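Local coordinates for 3-polyprenyl-4-hydroxybenzoate decarboxylase and related decarboxylases (PDB 6H6X) that catalyses prenylated-FMN-dependent (de)carboxylation as a UbiD-class enzyme, HmfF, which can carboxylate 2-furoic acid to 2,5-furandicarboxylic acid, at the interface of chains A and B. Residues are numbered along the deposited sequence; one frame, centred on the assembly and turned at random. Chains: chain A/B, 3-polyprenyl-4-hydroxybenzoate decarboxylase and related decarboxylases.

Contact 1 and contact 2 belong to one two-fold interface of an evolved dimeric HmfF, and their C-alpha centres lie about 34 Å apart. No residue is common to both, but helix 375-385 and the segment after it serve both, in opposite chains. In chain B the helix supplies B:Trp380 to contact 1. In chain A the segment that follows it carries A:Cys386 to A:Arg390 into contact 2. Contact 1 receives the C-terminal tail of chain B in a loop of chain A. Contact 2 joins the C-terminal regions of both chains. Each has a twin with the chains exchanged, so the chains of this evolved dimeric form touch at several separated places.

Contact 1: the interface of chains A and B. Residues chain A 123, 258-259, 262-264, 292; chain B 380, 430-433.
This patch of the HmfF dimer interface is a tail-in-groove contact. The C-terminal tail of chain B lies against a loop of chain A.

Backbone pairing sets the register. A:Tyr263 and B:Arg432 form an antiparallel bridge. The amide N of B:Ile433 donates to the carbonyl O of A:Arg262 at 3.2 Å. The bond is fairly straight (160° at H), but the donor stands above the carbonyl plane.

Apolar packing centres on B:Ile433, which buries 104 Å². Its CG1 takes the crowded position between backbone N and carbonyl carbon (chi1 66°), and chi2 is extended. The two branches therefore part. The CG2 methyl sits over the centre of the A:Tyr264 ring, 3.6 Å from its centroid. The CD1 methyl runs deeper and lies over the rim of one face of the A:His123 ring, nearest NE2 at 3.7 Å. The same methyl meets A:Arg262 CA at 3.6 Å. The CA of A:Gly258 touches CG2 at 3.6 Å. Both ring contacts are CH-pi.

The aromatic and charged groups lie farther along. A:Tyr263 and B:Trp380 meet tip to tip, the phenol end against the six-membered ring. They are modelled too close for the spacing to carry meaning. The tyrosine edge also passes the backbone carbonyls, with CD1 3.4 Å from B:Glu431 O. B:Trp380 has CG anti to its backbone N. Its indole lies almost parallel to the guanidinium of A:Arg262, the planes 5° apart. NH1 stands over the five-membered ring, 4.5 Å from its centroid, as a cation-pi contact.

In the fold, A:Arg262 and A:Tyr263 lie in the loop between strands 257-258 and 264-265. A:Ala292, at the margin of the patch, lies just before helix 294-315. B:Trp380 is on helix 375-385, and B:Phe430 to B:Ile433 belong to a coil well beyond strand 414-418.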
# COMPACT_ATOMS: atom_id res chain seq x y z
N HIS A 123 8.33 19.85 -14.54
CA HIS A 123 9.23 18.71 -14.63
C HIS A 123 10.32 18.96 -15.70
O HIS A 123 10.12 19.74 -16.64
CB HIS A 123 8.43 17.47 -15.00
CG HIS A 123 7.48 17.03 -13.92
ND1 HIS A 123 6.15 17.40 -13.88
CD2 HIS A 123 7.68 16.27 -12.82
CE1 HIS A 123 5.59 16.91 -12.79
NE2 HIS A 123 6.49 16.19 -12.14
N GLY A 258 5.42 16.45 -18.65
CA GLY A 258 5.18 15.44 -17.58
C GLY A 258 3.69 15.31 -17.16
O GLY A 258 3.08 16.30 -16.72
N GLU A 259 3.11 14.10 -17.29
CA GLU A 259 1.66 13.89 -17.13
C GLU A 259 1.27 13.01 -15.90
O GLU A 259 2.15 12.52 -15.21
CB GLU A 259 1.09 13.28 -18.44
CG GLU A 259 0.40 14.24 -19.39
CD GLU A 259 -0.87 14.95 -18.83
OE1 GLU A 259 -1.50 15.65 -19.66
OE2 GLU A 259 -1.25 14.83 -17.60
N ARG A 262 2.87 9.55 -14.57
CA ARG A 262 4.31 9.67 -14.25
C ARG A 262 5.21 9.31 -15.47
O ARG A 262 6.31 8.79 -15.33
CB ARG A 262 4.69 8.88 -12.95
CG ARG A 262 3.86 9.20 -11.68
CD ARG A 262 4.02 8.16 -10.55
NE ARG A 262 2.78 7.98 -9.75
CZ ARG A 262 2.53 7.01 -8.85
NH1 ARG A 262 3.43 6.05 -8.57
NH2 ARG A 262 1.35 6.99 -8.21
N TYR A 263 4.68 9.59 -16.67
CA TYR A 263 5.46 9.57 -17.94
C TYR A 263 5.25 10.86 -18.71
O TYR A 263 4.27 11.60 -18.49
CB TYR A 263 5.06 8.43 -18.88
CG TYR A 263 5.16 7.07 -18.26
CD1 TYR A 263 6.41 6.49 -18.00
CD2 TYR A 263 3.99 6.37 -17.91
CE1 TYR A 263 6.49 5.23 -17.40
CE2 TYR A 263 4.06 5.11 -17.33
CZ TYR A 263 5.31 4.53 -17.07
OH TYR A 263 5.40 3.30 -16.46
N TYR A 264 6.16 11.10 -19.65
CA TYR A 264 6.05 12.21 -20.53
C TYR A 264 4.97 11.98 -21.59
O TYR A 264 4.92 10.90 -22.18
CB TYR A 264 7.43 12.60 -21.11
CG TYR A 264 8.28 13.25 -20.01
CD1 TYR A 264 7.98 14.55 -19.54
CD2 TYR A 264 9.34 12.57 -19.42
CE1 TYR A 264 8.71 15.16 -18.52
CE2 TYR A 264 10.14 13.18 -18.43
CZ TYR A 264 9.81 14.45 -17.95
OH TYR A 264 10.57 15.06 -16.96
N ALA A 292 0.68 14.86 -11.69
CA ALA A 292 0.76 13.63 -10.90
C ALA A 292 0.83 13.78 -9.36
O ALA A 292 1.10 12.82 -8.69
CB ALA A 292 1.93 12.78 -11.43
N TRP B 380 1.67 0.30 -10.01
CA TRP B 380 1.85 1.20 -11.11
C TRP B 380 2.46 0.53 -12.34
O TRP B 380 2.02 0.77 -13.45
CB TRP B 380 2.66 2.39 -10.65
CG TRP B 380 2.98 3.29 -11.68
CD1 TRP B 380 2.21 4.28 -12.20
CD2 TRP B 380 4.21 3.32 -12.39
NE1 TRP B 380 2.89 4.93 -13.20
CE2 TRP B 380 4.12 4.35 -13.34
CE3 TRP B 380 5.39 2.57 -12.31
CZ2 TRP B 380 5.17 4.68 -14.17
CZ3 TRP B 380 6.44 2.89 -13.16
CH2 TRP B 380 6.34 3.94 -14.07
N PHE B 430 8.42 5.23 -21.94
CA PHE B 430 8.53 4.69 -20.56
C PHE B 430 9.46 5.39 -19.55
O PHE B 430 9.52 4.94 -18.40
CB PHE B 430 8.79 3.16 -20.57
CG PHE B 430 7.59 2.37 -21.02
CD1 PHE B 430 6.52 2.15 -20.14
CD2 PHE B 430 7.50 1.89 -22.35
CE1 PHE B 430 5.38 1.46 -20.57
CE2 PHE B 430 6.36 1.19 -22.77
CZ PHE B 430 5.30 0.96 -21.88
N GLU B 431 10.14 6.49 -19.93
CA GLU B 431 10.93 7.30 -18.96
C GLU B 431 10.04 7.96 -17.88
O GLU B 431 9.02 8.63 -18.21
CB GLU B 431 11.78 8.40 -19.63
CG GLU B 431 12.61 9.22 -18.63
CD GLU B 431 13.78 9.99 -19.23
OE1 GLU B 431 13.53 10.95 -20.00
OE2 GLU B 431 14.95 9.65 -18.89
N ARG B 432 10.42 7.74 -16.61
CA ARG B 432 9.72 8.31 -15.47
C ARG B 432 9.99 9.82 -15.46
O ARG B 432 11.09 10.29 -15.78
CB ARG B 432 10.15 7.64 -14.16
N ILE B 433 8.94 10.60 -15.16
CA ILE B 433 9.07 12.06 -15.03
C ILE B 433 9.89 12.32 -13.76
O ILE B 433 9.93 11.50 -12.85
CB ILE B 433 7.70 12.82 -15.06
CG1 ILE B 433 6.82 12.48 -13.83
CG2 ILE B 433 6.99 12.55 -16.37
CD1 ILE B 433 5.43 13.11 -13.85

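Contact 2: the interface of chains A and B. Residues chain A 386-390; chain B 361, 394, 396, 411-415.
The carboxylate oxygen OD2 of B:Asp413 is met by two donors, one from each chain. B:Lys396 NZ, from the same chain, forms a salt bridge to OD2 at 3.2 Å, received on the syn lone pair of OD2. A:Gly389 N, across the interface, gives OD2 a weak, bent bond at 3.0 Å (129° at H). This contact between the C-terminal regions of two UbiD-family chains looks like a helix cap made across the interface. The aspartate lies against the N-terminal end of helix 388-391 of chain A, which would probably help to stabilise its negative charge. An alanine here would remove the carboxylate, and would probably loosen the hold on the helix start and leave B:Lys396 without this partner.

The lysine B:Lys361 bends at chi3 (123°) and gives NZ to the carbonyl O of A:Cys386 at 2.7 Å, in the carbonyl plane. A:Gln387, bent at chi2 (-61°), crosses B:Asp413 at about a right angle. As built, its amide NE2 faces B:Asp413 N at 2.8 Å, two donors together. The amide is therefore likely to be turned over, with its oxygen accepting from that N. B:Ser412 OG bonds B:Asp413 O at 2.9 Å, on a lone pair, and probably helps to hold the turn into strand 414-418.

A:Pro388, an engineered residue, slides antiparallel past B:Asp413, with CD 3.4 Å from its CB. Its CG rests on CB of B:Met415 at 3.8 Å. The CG2 methyl of B:Ile394 and CD of B:Lys396 close around A:Gly389.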
# COMPACT_ATOMS: atom_id res chain seq x y z
N CYS A 386 -9.37 -15.42 -4.32
CA CYS A 386 -9.38 -15.53 -5.74
C CYS A 386 -8.73 -16.85 -6.17
O CYS A 386 -7.61 -17.18 -5.78
CB CYS A 386 -8.71 -14.34 -6.39
SG CYS A 386 -8.39 -14.51 -8.17
N GLN A 387 -9.49 -17.63 -6.94
CA GLN A 387 -9.00 -18.83 -7.63
C GLN A 387 -9.02 -18.45 -9.11
O GLN A 387 -10.10 -18.38 -9.70
CB GLN A 387 -9.92 -20.02 -7.33
CG GLN A 387 -9.71 -20.66 -5.95
CD GLN A 387 -8.31 -21.22 -5.77
OE1 GLN A 387 -7.64 -20.97 -4.79
NE2 GLN A 387 -7.87 -21.98 -6.73
N PRO A 388 -7.83 -18.17 -9.72
CA PRO A 388 -7.83 -17.54 -11.01
C PRO A 388 -8.50 -18.29 -12.18
O PRO A 388 -8.97 -17.63 -13.09
CB PRO A 388 -6.34 -17.36 -11.33
CG PRO A 388 -5.69 -17.26 -10.02
CD PRO A 388 -6.49 -18.15 -9.11
N GLY A 389 -8.57 -19.62 -12.14
CA GLY A 389 -9.27 -20.39 -13.17
C GLY A 389 -10.77 -20.13 -13.19
O GLY A 389 -11.38 -20.17 -14.23
N ARG A 390 -11.35 -19.86 -12.03
CA ARG A 390 -12.74 -19.48 -11.86
C ARG A 390 -12.96 -17.96 -11.82
O ARG A 390 -14.01 -17.45 -12.26
CB ARG A 390 -13.21 -20.09 -10.51
CG ARG A 390 -14.71 -19.96 -10.15
CD ARG A 390 -15.00 -20.49 -8.72
NE ARG A 390 -14.48 -19.57 -7.69
CZ ARG A 390 -13.91 -19.90 -6.50
NH1 ARG A 390 -13.73 -21.16 -6.12
NH2 ARG A 390 -13.47 -18.92 -5.71
N LYS B 361 1.09 -18.52 -5.54
CA LYS B 361 -0.20 -18.53 -6.17
C LYS B 361 -0.29 -17.45 -7.27
O LYS B 361 -1.07 -17.55 -8.20
CB LYS B 361 -1.19 -18.18 -5.02
CG LYS B 361 -2.48 -18.86 -5.17
CD LYS B 361 -3.45 -18.50 -4.07
CE LYS B 361 -4.69 -17.96 -4.75
NZ LYS B 361 -5.85 -17.87 -3.82
N ILE B 394 -2.63 -18.24 -16.59
CA ILE B 394 -3.35 -18.87 -15.54
C ILE B 394 -3.07 -20.37 -15.49
O ILE B 394 -2.96 -21.00 -16.56
CB ILE B 394 -4.82 -18.61 -15.80
CG1 ILE B 394 -5.11 -17.14 -15.64
CG2 ILE B 394 -5.72 -19.46 -14.87
CD1 ILE B 394 -6.47 -16.71 -16.17
N LYS B 396 -4.85 -23.66 -13.93
CA LYS B 396 -6.13 -24.14 -13.39
C LYS B 396 -5.93 -25.61 -12.91
O LYS B 396 -5.77 -26.47 -13.76
CB LYS B 396 -7.27 -23.94 -14.42
CG LYS B 396 -8.48 -24.86 -14.26
CD LYS B 396 -9.86 -24.19 -14.30
CE LYS B 396 -10.81 -24.67 -13.12
NZ LYS B 396 -10.70 -24.23 -11.63
N VAL B 411 -5.78 -27.48 -2.71
CA VAL B 411 -5.25 -27.48 -4.08
C VAL B 411 -5.61 -26.18 -4.85
O VAL B 411 -6.77 -25.72 -4.76
CB VAL B 411 -5.71 -28.73 -4.87
CG1 VAL B 411 -5.03 -28.76 -6.24
CG2 VAL B 411 -5.43 -30.02 -4.08
N SER B 412 -4.66 -25.58 -5.61
CA SER B 412 -4.83 -24.17 -5.99
C SER B 412 -4.59 -23.72 -7.46
O SER B 412 -3.62 -24.02 -8.07
CB SER B 412 -4.00 -23.29 -5.01
OG SER B 412 -4.25 -21.91 -5.20
N ASP B 413 -5.49 -22.91 -7.97
CA ASP B 413 -5.23 -22.15 -9.19
C ASP B 413 -4.13 -21.09 -8.94
O ASP B 413 -3.95 -20.66 -7.83
CB ASP B 413 -6.50 -21.49 -9.72
CG ASP B 413 -7.61 -22.51 -10.09
OD1 ASP B 413 -7.36 -23.72 -10.11
OD2 ASP B 413 -8.74 -22.04 -10.37
N LYS B 414 -3.44 -20.69 -10.00
CA LYS B 414 -2.31 -19.79 -9.91
C LYS B 414 -2.34 -18.87 -11.09
O LYS B 414 -2.92 -19.21 -12.16
CB LYS B 414 -0.99 -20.52 -10.00
CG LYS B 414 -0.74 -21.60 -8.97
CD LYS B 414 0.54 -22.36 -9.35
CE LYS B 414 0.79 -23.64 -8.56
NZ LYS B 414 0.26 -23.58 -7.17
N MET B 415 -1.67 -17.73 -10.96
CA MET B 415 -1.63 -16.73 -12.00
C MET B 415 -0.26 -16.07 -12.06
O MET B 415 0.34 -15.74 -11.01
CB MET B 415 -2.69 -15.69 -11.76
CG MET B 415 -2.77 -14.64 -12.84
SD MET B 415 -4.26 -13.64 -12.82
CE MET B 415 -4.25 -13.20 -11.10